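Local coordinates for F-actin-capping protein subunit alpha (Dictyostelium discoideum, PDB 4AKR) that binds the fast-growing barbed ends of actin filaments independently of calcium and blocks subunit exchange there without severing the filaments, at residues N13-A18 against G45-E50; V59-G64 against N84-T89; L67-G72 against T149-T154; A116-E121 against Q218-N223; G165-V170 against G186-N191. One frame throughout, in Å; residues are numbered along the deposited sequence.

Interaction 1: N13-A18 against G45-E50; sequences NFLLNA and GSTFRE
Leu15 and Leu16, in the last turn of helix 4-16, meet one face of helix 44-55 through carbon contacts, and no hydrogen bond passes between the two segments. Both leucines hold CG anti to the carbonyl carbon and beside the backbone N, and both continue with an extended second torsion, yet they serve different partners. Leu15 crosses Thr47 at about a right angle, and its CB and CD1 each come to 4.0 Å from CG2 of Thr47, so that the threonine methyl meets both the root and the tip of the leucine. That methyl stands anti to its own backbone N, which leaves OG1 of Thr47 bonded back to the carbonyl of Ser43. The same CD1 of Leu15 approaches the Phe48 ring obliquely, 3.9 Å from CE1. Leu16 turns its CD2 onto the aliphatic part of Glu50, 3.4 Å from CG. Glu50 offers this carbon because CG is anti to the backbone N (chi1 171°) and the chain then bends at chi2; its OE1 makes a long, weak ion pair with Lys70. Beyond the contact, Leu15 also touches Val27 and Val30 of helix 23-31, and Phe48 meets Phe23 edge-to-face, which brings the three N-terminal helices of the subunit together, while Phe14 and Asn17 pack against the other protein chain of the assembly.

Interaction 2: V59-G64 against N84-T89; sequences VQTSKG and NKQVIT
Apolar contact comes from residues on the strands themselves. Thr61 CG2 meets Ile88 CD1 at 3.5 Å, the two side chains crossing at about a right angle, and Val59 CG2 lies farther off, 4.4 Å from the same CD1. Ile88 can serve both because its CG1 is anti to the carbonyl carbon and CD1 extends from there toward 59-61. The axes of 59-61 and 86-89 come no closer than 9.8 Å and their directions differ by 124°; no clear hydrogen bond passes between 59-64 and 84-89, and these two pieces meet through side chains.

Polar bonds are concentrated at the hairpin tip, a type I turn from Thr61 to Gly64. Thr61 OG1 occupies the crowded position between N and carbonyl carbon, from which it donates to Gly64 O at 2.7 Å, in the carbonyl plane and on a lone pair. It also accepts from Lys63 N at 3.2 Å, an ST turn. Gly64 O receives a second bond from Thr61 N. Gln86, extended beyond CG, reaches toward Thr61 tip to tip from a G1 bulge in which Lys85 and Gln86 both face Asp81.

Mixed contacts come from Lys63, whose alkyl chain slides past Asn84 and Gln86 in the opposite direction, with CD 3.9 Å from Asn84 CB. Lys63 CB lies 4.0 Å from Asn84 CG.

Chemically, the interface grades from methyl groups round Ile88, past the buried Gln86, to Asn84 and the exposed chain of Lys63, and its fixed element is the threonine hydroxyl held within the turn.

Interaction 3: L67-G72 against T149-T154; sequences LITKEG and TVCIST
The segment 149-154 is a central part of strand 145-158 in the five-stranded antiparallel sheet of the subunit, and the end of strand 64-67 and the loop after it lie over one face of it. Leu67 loses the most surface. Its CG is anti to the carbonyl carbon, and its two methyls part along the strand: CD1 settles 3.8 Å from Cys151 O and 4.0 Å from Cys151 CB, whereas CD2 rests 4.1 Å from Ser153 CB. The hydroxyl of Ser153 is engaged elsewhere, with the carbonyl of Met56. Leu67 also touches Val134 and Ala136 of the neighbouring strand, and thus spans two strands.

Cys151, second in buried surface, holds SG anti to its carbonyl carbon. The sulfur lies near CG2 of Thr69, at the outer limit of contact, while Thr69 OG1 bonds to the hydroxyl of Tyr138.

Glu71 closes the contact at the other end. With CG anti to the backbone N and a bend at chi2 (60°), the chain crosses Thr149 obliquely, so that its aliphatic part, rather than the carboxylate, makes the closest approach. Glu71 CG stands 3.9 Å from Thr149 CB and equally far from Thr149 CG2.

Interaction 4: A116-E121 against Q218-N223; sequences AAFDEE and QSTAVN
Thr220 OG1 is gripped twice within its own chain turn, by a hydrogen bond with the backbone N of Ala215 and a weaker one with the carbonyl of Asp216. This bonding goes with OG1 anti to the carbonyl carbon, and CG2, anti to the backbone N, is left directed at Phe118. That methyl comes to the ring edge near its plane, 3.8 Å from CZ. Over one face of the same ring lies Ala221: its CA makes a CH-pi contact 3.9 Å from the centroid and 17° off the normal, and its CB touches Phe118 CD1 at 3.7 Å. Phe118 starts from a CG anti to the carbonyl carbon, which lays the ring along the neighbouring helix.

Helices 112-129 and 217-248 cross here at -36°, with short-segment axes 8.2 Å apart, a close approach permitted by alanine on both sides. They run in the same general direction and both lie on one face of the five-stranded sheet, where Phe118 also reaches Val137. At the centre of the crossing Ala221 CB sits 3.3 Å from Ala117 O, and Ala117 CB faces it at 4.0 Å.

Glu121, bent at chi2, lays CG against Ala221 CB and its carboxyl carbon CD against Val222 CG2, 3.8 Å away. Its OE2 forms a salt bridge with Lys124. A water lies 3.1 Å from Val222 O and within weak reach of Glu121 OE1; with more acceptors nearby than protons, it probably shares its donation among them.

Interaction 5: G165-V170 against G186-N191; sequences GRWRSV and GKVQVN
Six backbone hydrogen bonds join these strands, which form the middle of the antiparallel hairpin 163-175/181-194. The hydrogen-bonded pairs are Arg166 with Asn191, Arg168 with Gln189 and Val170 with Lys187, each satisfied in both directions. The shortest is Gln189 N to Arg168 O at 2.8 Å; in the Val170-Lys187 pair both donors stand above the carbonyl planes. Trp167 and Ser169 turn their backbone polar groups outward to Thr154 and Ile152 of strand 145-158, as Val188 and Gly186 do to Thr206 and Lys208.

Gln189 O takes two bonds: Arg168 N approaches nearly along the C=O axis, and a water donates from 2.7 Å. That water accepts in turn from Arg168 NE at 2.9 Å, in the guanidinium plane. Arg168, bent at chi3 (-74°), brings the guanidinium back over the partner strand; NH1 bonds to Ser54 O, and Gln189 OE1 lies over one face, the amide stacked at 28°. The amide of Asn191 sits at the guanidinium edge.

On the other face of the sheet, Trp167 CG is anti to the backbone N and the indole spreads under two valines. Val190 CG2 makes a CH-pi contact 3.9 Å from the six-ring centroid, and Val188 CG1 lies 3.7 Å from CZ2. Trp167 NE1 donates to Ser169 OG at 2.8 Å in the ring plane, and that hydroxyl also bonds Glu232.

One face therefore buries an indole whose N-H is satisfied, while the other sets the Arg168 guanidinium among a carbonyl, a water and one stacked amide, probably steadying the arginine and its charge.

Overall arrangement
From the N terminus, interaction 1 closes first, bringing helix 4-16 back against helix 44-55 around a 26-residue loop that holds helix 23-31. Interaction 2 opens next and crosses interaction 3, whose first segment lies between the two of interaction 2; they touch where Val59 packs on Ile68, and Lys70 reaches back weakly to Glu50 of interaction 1. Interaction 3 ties the region of the two- and four-stranded sheets to the five-stranded sheet and crosses interaction 4, which spans 97 residues and joins two helices on the sheet's other face. Interaction 5 falls wholly within that span, its first strand hydrogen-bonded to the strand of 149-154. Interactions 1 and 4 lie about 35 Å apart, centre to centre.

Interaction 1: N13-A18 against G45-E50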
# COMPACT_ATOMS: atom_id res chain seq x y z
N ASN A 13 -7.15 -12.72 -7.14
CA ASN A 13 -7.02 -11.32 -6.73
C ASN A 13 -5.78 -11.06 -5.89
O ASN A 13 -5.22 -9.96 -5.95
CB ASN A 13 -8.27 -10.89 -5.97
CG ASN A 13 -9.32 -10.32 -6.89
OD1 ASN A 13 -9.36 -9.11 -7.14
ND2 ASN A 13 -10.16 -11.19 -7.43
N PHE A 14 -5.35 -12.04 -5.09
CA PHE A 14 -4.14 -11.85 -4.31
C PHE A 14 -2.99 -11.70 -5.29
O PHE A 14 -2.28 -10.69 -5.31
CB PHE A 14 -3.87 -13.05 -3.39
CG PHE A 14 -4.87 -13.21 -2.28
CD1 PHE A 14 -5.68 -12.15 -1.88
CD2 PHE A 14 -5.00 -14.43 -1.62
CE1 PHE A 14 -6.60 -12.30 -0.85
CE2 PHE A 14 -5.92 -14.59 -0.59
CZ PHE A 14 -6.72 -13.52 -0.20
N LEU A 15 -2.83 -12.71 -6.14
CA LEU A 15 -1.77 -12.73 -7.14
C LEU A 15 -1.69 -11.46 -7.97
O LEU A 15 -0.61 -10.87 -8.11
CB LEU A 15 -1.95 -13.95 -8.07
CG LEU A 15 -1.81 -15.33 -7.41
CD1 LEU A 15 -1.97 -16.44 -8.45
CD2 LEU A 15 -0.44 -15.43 -6.74
N LEU A 16 -2.82 -11.01 -8.50
CA LEU A 16 -2.83 -9.81 -9.32
C LEU A 16 -2.43 -8.55 -8.56
O LEU A 16 -2.02 -7.57 -9.16
CB LEU A 16 -4.22 -9.60 -9.94
CG LEU A 16 -4.62 -10.51 -11.10
CD1 LEU A 16 -6.10 -10.33 -11.40
CD2 LEU A 16 -3.77 -10.18 -12.32
N ASN A 17 -2.55 -8.59 -7.24
CA ASN A 17 -2.24 -7.42 -6.43
C ASN A 17 -0.92 -7.45 -5.68
O ASN A 17 -0.68 -6.63 -4.79
CB ASN A 17 -3.38 -7.16 -5.46
CG ASN A 17 -4.55 -6.47 -6.12
OD1 ASN A 17 -4.51 -5.27 -6.36
ND2 ASN A 17 -5.58 -7.24 -6.45
N ALA A 18 -0.05 -8.40 -6.04
CA ALA A 18 1.24 -8.51 -5.39
C ALA A 18 2.07 -7.27 -5.67
O ALA A 18 2.03 -6.71 -6.77
CB ALA A 18 1.98 -9.75 -5.90
N GLY A 45 -1.80 -19.30 -16.11
CA GLY A 45 -1.26 -18.67 -17.30
C GLY A 45 -1.75 -17.26 -17.57
O GLY A 45 -0.96 -16.32 -17.69
N SER A 46 -3.06 -17.11 -17.67
CA SER A 46 -3.66 -15.81 -17.93
C SER A 46 -3.36 -14.84 -16.78
O SER A 46 -3.12 -13.65 -17.00
CB SER A 46 -5.17 -15.98 -18.10
OG SER A 46 -5.84 -14.72 -18.14
N THR A 47 -3.37 -15.36 -15.55
CA THR A 47 -3.13 -14.56 -14.36
C THR A 47 -1.71 -14.02 -14.28
O THR A 47 -1.50 -12.80 -14.14
CB THR A 47 -3.44 -15.39 -13.09
OG1 THR A 47 -4.82 -15.76 -13.09
CG2 THR A 47 -3.12 -14.61 -11.84
N PHE A 48 -0.72 -14.91 -14.35
CA PHE A 48 0.67 -14.49 -14.30
C PHE A 48 1.00 -13.55 -15.48
O PHE A 48 1.70 -12.55 -15.32
CB PHE A 48 1.60 -15.71 -14.32
CG PHE A 48 1.64 -16.47 -13.03
CD1 PHE A 48 0.47 -16.89 -12.41
CD2 PHE A 48 2.86 -16.79 -12.44
CE1 PHE A 48 0.51 -17.63 -11.22
CE2 PHE A 48 2.91 -17.53 -11.26
CZ PHE A 48 1.73 -17.95 -10.65
N ARG A 49 0.48 -13.89 -16.65
CA ARG A 49 0.70 -13.07 -17.84
C ARG A 49 0.24 -11.62 -17.63
O ARG A 49 0.91 -10.67 -18.06
CB ARG A 49 -0.05 -13.71 -19.02
CG ARG A 49 -0.22 -12.81 -20.23
CD ARG A 49 -0.75 -13.61 -21.41
NE ARG A 49 -1.19 -12.75 -22.50
CZ ARG A 49 -2.41 -12.24 -22.58
NH1 ARG A 49 -3.31 -12.50 -21.63
NH2 ARG A 49 -2.74 -11.46 -23.60
N GLU A 50 -0.91 -11.46 -16.98
CA GLU A 50 -1.47 -10.13 -16.70
C GLU A 50 -0.53 -9.32 -15.81
O GLU A 50 -0.30 -8.14 -16.05
CB GLU A 50 -2.84 -10.28 -16.05
CG GLU A 50 -3.46 -9.00 -15.50
CD GLU A 50 -3.57 -7.89 -16.53
OE1 GLU A 50 -3.78 -8.20 -17.72
OE2 GLU A 50 -3.47 -6.70 -16.14

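Interaction 2: V59-G64 against N84-T89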
# COMPACT_ATOMS: atom_id res chain seq x y z
N VAL A 59 13.81 -8.82 -18.80
CA VAL A 59 14.42 -10.13 -18.98
C VAL A 59 15.81 -9.95 -19.57
O VAL A 59 16.14 -8.89 -20.10
CB VAL A 59 13.59 -11.00 -19.96
CG1 VAL A 59 12.22 -11.31 -19.36
CG2 VAL A 59 13.41 -10.27 -21.29
N GLN A 60 16.62 -10.99 -19.47
CA GLN A 60 17.97 -10.95 -20.03
C GLN A 60 17.99 -11.89 -21.20
O GLN A 60 17.57 -13.04 -21.08
CB GLN A 60 19.02 -11.40 -19.01
CG GLN A 60 19.25 -10.47 -17.84
CD GLN A 60 19.70 -9.08 -18.27
OE1 GLN A 60 20.44 -8.93 -19.24
NE2 GLN A 60 19.26 -8.07 -17.54
N THR A 61 18.46 -11.40 -22.35
CA THR A 61 18.57 -12.23 -23.54
C THR A 61 20.05 -12.23 -23.90
O THR A 61 20.85 -11.52 -23.29
CB THR A 61 17.80 -11.66 -24.75
OG1 THR A 61 18.44 -10.46 -25.21
CG2 THR A 61 16.36 -11.36 -24.37
N SER A 62 20.42 -13.03 -24.90
CA SER A 62 21.81 -13.11 -25.34
C SER A 62 22.34 -11.77 -25.84
O SER A 62 23.54 -11.54 -25.86
CB SER A 62 21.95 -14.17 -26.44
OG SER A 62 21.53 -15.45 -25.98
N LYS A 63 21.42 -10.89 -26.25
CA LYS A 63 21.80 -9.58 -26.78
C LYS A 63 21.57 -8.42 -25.83
O LYS A 63 21.71 -7.26 -26.22
CB LYS A 63 21.03 -9.30 -28.07
CG LYS A 63 21.50 -10.11 -29.26
CD LYS A 63 20.55 -9.94 -30.42
CE LYS A 63 21.08 -10.65 -31.65
NZ LYS A 63 22.39 -10.06 -32.03
N GLY A 64 21.20 -8.73 -24.59
CA GLY A 64 20.95 -7.67 -23.63
C GLY A 64 19.56 -7.73 -23.02
O GLY A 64 18.77 -8.62 -23.33
N ASN A 84 16.76 -5.14 -30.91
CA ASN A 84 17.66 -6.21 -31.28
C ASN A 84 17.06 -7.12 -32.36
O ASN A 84 17.52 -8.25 -32.55
CB ASN A 84 18.03 -7.03 -30.05
CG ASN A 84 18.60 -6.18 -28.93
OD1 ASN A 84 18.01 -6.05 -27.86
ND2 ASN A 84 19.76 -5.58 -29.19
N LYS A 85 16.06 -6.61 -33.06
CA LYS A 85 15.40 -7.35 -34.12
C LYS A 85 15.18 -8.81 -33.76
O LYS A 85 15.65 -9.71 -34.46
CB LYS A 85 16.22 -7.28 -35.41
CG LYS A 85 16.33 -5.88 -36.00
CD LYS A 85 16.89 -5.94 -37.41
CE LYS A 85 18.39 -6.14 -37.43
NZ LYS A 85 19.07 -4.85 -37.14
N GLN A 86 14.48 -9.05 -32.66
CA GLN A 86 14.23 -10.42 -32.23
C GLN A 86 12.87 -10.63 -31.60
O GLN A 86 12.17 -9.69 -31.23
CB GLN A 86 15.33 -10.88 -31.26
CG GLN A 86 15.41 -10.11 -29.95
CD GLN A 86 16.54 -10.61 -29.06
OE1 GLN A 86 16.79 -10.06 -27.98
NE2 GLN A 86 17.24 -11.64 -29.50
N VAL A 87 12.50 -11.90 -31.49
CA VAL A 87 11.23 -12.30 -30.90
C VAL A 87 11.60 -13.16 -29.71
O VAL A 87 12.33 -14.16 -29.85
CB VAL A 87 10.38 -13.13 -31.87
CG1 VAL A 87 9.21 -13.74 -31.14
CG2 VAL A 87 9.89 -12.24 -33.00
N ILE A 88 11.12 -12.76 -28.54
CA ILE A 88 11.41 -13.48 -27.31
C ILE A 88 10.24 -14.34 -26.87
O ILE A 88 9.11 -13.85 -26.75
CB ILE A 88 11.75 -12.48 -26.19
CG1 ILE A 88 12.94 -11.62 -26.61
CG2 ILE A 88 12.05 -13.22 -24.91
CD1 ILE A 88 13.22 -10.45 -25.68
N THR A 89 10.50 -15.62 -26.66
CA THR A 89 9.49 -16.54 -26.17
C THR A 89 9.68 -16.53 -24.66
O THR A 89 10.81 -16.63 -24.17
CB THR A 89 9.69 -17.97 -26.74
OG1 THR A 89 9.67 -17.91 -28.17
CG2 THR A 89 8.57 -18.91 -26.27

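Interaction 3: L67-G72 against T149-T154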
# COMPACT_ATOMS: atom_id res chain seq x y z
N LEU A 67 12.09 -5.80 -22.37
CA LEU A 67 10.87 -5.71 -21.58
C LEU A 67 9.77 -6.64 -22.09
O LEU A 67 9.65 -6.89 -23.28
CB LEU A 67 10.34 -4.27 -21.60
CG LEU A 67 11.15 -3.15 -20.93
CD1 LEU A 67 10.31 -1.87 -20.92
CD2 LEU A 67 11.52 -3.54 -19.51
N ILE A 68 8.97 -7.15 -21.15
CA ILE A 68 7.83 -7.99 -21.47
C ILE A 68 6.62 -7.07 -21.26
O ILE A 68 6.27 -6.74 -20.12
CB ILE A 68 7.71 -9.20 -20.50
CG1 ILE A 68 8.93 -10.11 -20.65
CG2 ILE A 68 6.41 -9.95 -20.78
CD1 ILE A 68 9.14 -10.66 -22.04
N THR A 69 5.98 -6.66 -22.35
CA THR A 69 4.83 -5.75 -22.28
C THR A 69 3.71 -6.22 -23.19
O THR A 69 3.90 -7.10 -24.02
CB THR A 69 5.21 -4.34 -22.74
OG1 THR A 69 5.32 -4.33 -24.17
CG2 THR A 69 6.54 -3.92 -22.12
N LYS A 70 2.54 -5.61 -23.04
CA LYS A 70 1.40 -5.97 -23.88
C LYS A 70 1.58 -5.36 -25.25
O LYS A 70 1.10 -5.89 -26.25
CB LYS A 70 0.08 -5.47 -23.28
CG LYS A 70 -0.27 -6.05 -21.92
CD LYS A 70 -1.59 -5.48 -21.41
CE LYS A 70 -1.86 -5.86 -19.95
NZ LYS A 70 -3.15 -5.27 -19.46
N GLU A 71 2.28 -4.23 -25.31
CA GLU A 71 2.50 -3.56 -26.59
C GLU A 71 3.48 -4.32 -27.48
O GLU A 71 3.50 -4.12 -28.69
CB GLU A 71 3.01 -2.14 -26.39
CG GLU A 71 3.14 -1.38 -27.71
CD GLU A 71 1.82 -1.27 -28.46
OE1 GLU A 71 0.75 -1.32 -27.81
OE2 GLU A 71 1.85 -1.13 -29.70
N GLY A 72 4.29 -5.19 -26.88
CA GLY A 72 5.24 -5.96 -27.66
C GLY A 72 4.79 -7.40 -27.81
O GLY A 72 5.48 -8.23 -28.41
N THR A 149 5.30 3.84 -29.56
CA THR A 149 5.07 3.61 -28.14
C THR A 149 6.38 3.40 -27.36
O THR A 149 7.15 2.48 -27.66
CB THR A 149 4.17 2.39 -27.92
OG1 THR A 149 2.98 2.53 -28.71
CG2 THR A 149 3.77 2.27 -26.45
N VAL A 150 6.61 4.25 -26.37
CA VAL A 150 7.80 4.18 -25.54
C VAL A 150 7.48 3.67 -24.13
O VAL A 150 6.68 4.27 -23.41
CB VAL A 150 8.46 5.56 -25.39
CG1 VAL A 150 9.78 5.43 -24.67
CG2 VAL A 150 8.66 6.19 -26.75
N CYS A 151 8.12 2.57 -23.75
CA CYS A 151 7.92 1.98 -22.44
C CYS A 151 9.22 2.04 -21.65
O CYS A 151 10.29 1.74 -22.17
CB CYS A 151 7.51 0.51 -22.58
SG CYS A 151 6.01 0.19 -23.54
N ILE A 152 9.13 2.43 -20.38
CA ILE A 152 10.29 2.48 -19.50
C ILE A 152 9.86 1.81 -18.20
O ILE A 152 8.77 2.08 -17.69
CB ILE A 152 10.73 3.93 -19.20
CG1 ILE A 152 11.03 4.67 -20.51
CG2 ILE A 152 11.95 3.92 -18.28
CD1 ILE A 152 11.73 6.00 -20.36
N SER A 153 10.70 0.92 -17.68
CA SER A 153 10.36 0.23 -16.45
C SER A 153 11.59 -0.05 -15.61
O SER A 153 12.56 -0.63 -16.09
CB SER A 153 9.65 -1.10 -16.77
OG SER A 153 9.01 -1.62 -15.61
N THR A 154 11.54 0.36 -14.34
CA THR A 154 12.66 0.16 -13.45
C THR A 154 12.17 -0.13 -12.04
O THR A 154 11.26 0.53 -11.55
CB THR A 154 13.58 1.40 -13.42
OG1 THR A 154 14.73 1.11 -12.61
CG2 THR A 154 12.84 2.61 -12.84

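Interaction 4: A116-E121 against Q218-N223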
# COMPACT_ATOMS: atom_id res chain seq x y z
N ALA A 116 13.38 3.77 -35.09
CA ALA A 116 14.82 3.77 -34.80
C ALA A 116 15.30 5.13 -34.28
O ALA A 116 16.10 5.19 -33.36
CB ALA A 116 15.62 3.37 -36.05
N ALA A 117 14.82 6.20 -34.88
CA ALA A 117 15.19 7.53 -34.43
C ALA A 117 14.66 7.75 -33.00
O ALA A 117 15.33 8.37 -32.18
CB ALA A 117 14.64 8.59 -35.36
N PHE A 118 13.47 7.25 -32.70
CA PHE A 118 12.93 7.39 -31.35
C PHE A 118 13.68 6.50 -30.37
O PHE A 118 13.93 6.88 -29.22
CB PHE A 118 11.44 7.03 -31.30
CG PHE A 118 10.51 8.16 -31.65
CD1 PHE A 118 10.52 8.72 -32.93
CD2 PHE A 118 9.63 8.68 -30.70
CE1 PHE A 118 9.65 9.77 -33.25
CE2 PHE A 118 8.75 9.73 -31.01
CZ PHE A 118 8.77 10.27 -32.30
N ASP A 119 14.04 5.31 -30.83
CA ASP A 119 14.74 4.37 -29.97
C ASP A 119 16.07 4.95 -29.46
O ASP A 119 16.41 4.76 -28.30
CB ASP A 119 14.97 3.05 -30.72
CG ASP A 119 15.09 1.87 -29.78
OD1 ASP A 119 15.25 2.10 -28.57
OD2 ASP A 119 15.01 0.71 -30.25
N GLU A 120 16.81 5.65 -30.32
CA GLU A 120 18.09 6.25 -29.88
C GLU A 120 17.86 7.20 -28.71
O GLU A 120 18.64 7.24 -27.76
CB GLU A 120 18.76 7.05 -31.01
CG GLU A 120 19.30 6.26 -32.20
CD GLU A 120 20.09 7.14 -33.18
OE1 GLU A 120 19.66 8.30 -33.43
OE2 GLU A 120 21.12 6.67 -33.71
N GLU A 121 16.80 7.99 -28.80
CA GLU A 121 16.49 8.95 -27.76
C GLU A 121 15.99 8.30 -26.47
O GLU A 121 16.37 8.71 -25.37
CB GLU A 121 15.46 9.97 -28.28
CG GLU A 121 15.95 10.77 -29.48
CD GLU A 121 17.27 11.49 -29.19
OE1 GLU A 121 17.33 12.24 -28.19
OE2 GLU A 121 18.23 11.31 -29.97
N GLN A 218 14.88 12.30 -37.20
CA GLN A 218 15.81 12.65 -36.12
C GLN A 218 15.25 13.74 -35.21
O GLN A 218 15.28 13.61 -33.98
CB GLN A 218 17.16 13.11 -36.69
CG GLN A 218 18.03 12.02 -37.32
CD GLN A 218 17.66 11.70 -38.76
OE1 GLN A 218 16.96 12.47 -39.43
NE2 GLN A 218 18.14 10.56 -39.25
N SER A 219 14.75 14.81 -35.81
CA SER A 219 14.19 15.94 -35.07
C SER A 219 12.93 15.57 -34.30
O SER A 219 12.80 15.88 -33.12
CB SER A 219 13.86 17.10 -36.02
OG SER A 219 15.03 17.63 -36.60
N THR A 220 12.01 14.91 -35.00
CA THR A 220 10.75 14.48 -34.42
C THR A 220 11.00 13.73 -33.12
O THR A 220 10.32 13.95 -32.11
CB THR A 220 9.99 13.56 -35.40
OG1 THR A 220 9.77 14.27 -36.62
CG2 THR A 220 8.66 13.13 -34.84
N ALA A 221 12.00 12.85 -33.14
CA ALA A 221 12.36 12.06 -31.97
C ALA A 221 12.96 12.92 -30.87
O ALA A 221 12.54 12.85 -29.71
CB ALA A 221 13.35 10.97 -32.36
N VAL A 222 13.93 13.74 -31.24
CA VAL A 222 14.61 14.62 -30.30
C VAL A 222 13.66 15.58 -29.61
O VAL A 222 13.71 15.75 -28.39
CB VAL A 222 15.72 15.44 -31.00
CG1 VAL A 222 16.25 16.52 -30.07
CG2 VAL A 222 16.86 14.51 -31.42
N ASN A 223 12.78 16.19 -30.39
CA ASN A 223 11.84 17.14 -29.82
C ASN A 223 10.72 16.48 -29.05
O ASN A 223 10.14 17.09 -28.17
CB ASN A 223 11.29 18.05 -30.92
CG ASN A 223 12.39 18.85 -31.59
OD1 ASN A 223 13.26 19.41 -30.92
ND2 ASN A 223 12.38 18.91 -32.92
O HOH W 1 15.83 14.71 -26.38

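Interaction 5: G165-V170 against G186-N191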
# COMPACT_ATOMS: atom_id res chain seq x y z
N GLY A 165 10.24 -1.12 -4.92
CA GLY A 165 9.62 -0.06 -5.67
C GLY A 165 9.73 -0.29 -7.16
O GLY A 165 10.53 -1.10 -7.61
N ARG A 166 8.91 0.43 -7.92
CA ARG A 166 8.93 0.34 -9.37
C ARG A 166 8.43 1.65 -9.93
O ARG A 166 7.63 2.34 -9.31
CB ARG A 166 8.03 -0.80 -9.87
CG ARG A 166 8.05 -0.94 -11.40
CD ARG A 166 7.11 -2.04 -11.92
NE ARG A 166 7.62 -3.40 -11.73
CZ ARG A 166 8.71 -3.89 -12.32
NH1 ARG A 166 9.43 -3.15 -13.14
NH2 ARG A 166 9.05 -5.16 -12.10
N TRP A 167 8.95 2.00 -11.10
CA TRP A 167 8.55 3.21 -11.80
C TRP A 167 8.25 2.74 -13.21
O TRP A 167 9.08 2.10 -13.86
CB TRP A 167 9.68 4.25 -11.82
CG TRP A 167 9.33 5.51 -12.60
CD1 TRP A 167 9.06 5.60 -13.94
CD2 TRP A 167 9.22 6.84 -12.08
NE1 TRP A 167 8.79 6.91 -14.28
CE2 TRP A 167 8.88 7.69 -13.15
CE3 TRP A 167 9.38 7.40 -10.80
CZ2 TRP A 167 8.69 9.06 -12.99
CZ3 TRP A 167 9.19 8.77 -10.64
CH2 TRP A 167 8.85 9.58 -11.74
N ARG A 168 7.04 3.03 -13.68
CA ARG A 168 6.62 2.64 -15.02
C ARG A 168 6.15 3.87 -15.79
O ARG A 168 5.34 4.65 -15.30
CB ARG A 168 5.47 1.64 -14.95
CG ARG A 168 5.86 0.23 -14.59
CD ARG A 168 4.62 -0.62 -14.37
NE ARG A 168 3.97 -0.29 -13.11
CZ ARG A 168 2.77 -0.72 -12.74
NH1 ARG A 168 2.07 -1.50 -13.55
NH2 ARG A 168 2.28 -0.37 -11.56
N SER A 169 6.69 4.04 -16.99
CA SER A 169 6.32 5.14 -17.87
C SER A 169 5.97 4.56 -19.23
O SER A 169 6.72 3.75 -19.78
CB SER A 169 7.47 6.14 -18.05
OG SER A 169 7.68 6.93 -16.90
N VAL A 170 4.81 4.94 -19.76
CA VAL A 170 4.39 4.48 -21.08
C VAL A 170 3.91 5.71 -21.84
O VAL A 170 2.85 6.27 -21.52
CB VAL A 170 3.24 3.44 -21.01
CG1 VAL A 170 2.73 3.13 -22.41
CG2 VAL A 170 3.75 2.15 -20.35
N GLY A 186 1.15 10.40 -22.04
CA GLY A 186 1.92 9.63 -21.10
C GLY A 186 1.14 9.18 -19.88
O GLY A 186 0.26 9.90 -19.39
N LYS A 187 1.47 7.98 -19.41
CA LYS A 187 0.86 7.42 -18.22
C LYS A 187 2.00 6.92 -17.34
O LYS A 187 2.70 5.97 -17.70
CB LYS A 187 -0.09 6.28 -18.58
CG LYS A 187 -0.72 5.62 -17.37
CD LYS A 187 -1.61 4.46 -17.76
CE LYS A 187 -2.27 3.86 -16.54
NZ LYS A 187 -3.16 2.72 -16.90
N VAL A 188 2.20 7.58 -16.21
CA VAL A 188 3.26 7.23 -15.28
C VAL A 188 2.67 6.58 -14.02
O VAL A 188 1.66 7.05 -13.50
CB VAL A 188 4.05 8.48 -14.87
CG1 VAL A 188 5.20 8.09 -13.95
CG2 VAL A 188 4.57 9.19 -16.09
N GLN A 189 3.28 5.50 -13.55
CA GLN A 189 2.82 4.83 -12.34
C GLN A 189 4.01 4.56 -11.44
O GLN A 189 5.00 3.98 -11.88
CB GLN A 189 2.13 3.50 -12.65
CG GLN A 189 0.67 3.61 -13.04
CD GLN A 189 0.05 2.26 -13.34
OE1 GLN A 189 0.35 1.64 -14.36
NE2 GLN A 189 -0.82 1.79 -12.46
N VAL A 190 3.91 4.98 -10.18
CA VAL A 190 5.00 4.78 -9.23
C VAL A 190 4.51 3.98 -8.03
O VAL A 190 3.45 4.27 -7.46
CB VAL A 190 5.55 6.14 -8.74
CG1 VAL A 190 6.78 5.93 -7.87
CG2 VAL A 190 5.87 7.02 -9.93
N ASN A 191 5.28 2.97 -7.66
CA ASN A 191 4.92 2.11 -6.54
C ASN A 191 6.07 1.92 -5.56
O ASN A 191 7.19 1.68 -5.97
CB ASN A 191 4.47 0.75 -7.08
CG ASN A 191 3.29 0.85 -8.01
OD1 ASN A 191 2.14 0.90 -7.58
ND2 ASN A 191 3.57 0.89 -9.31
O HOH W 2 5.42 1.36 -11.24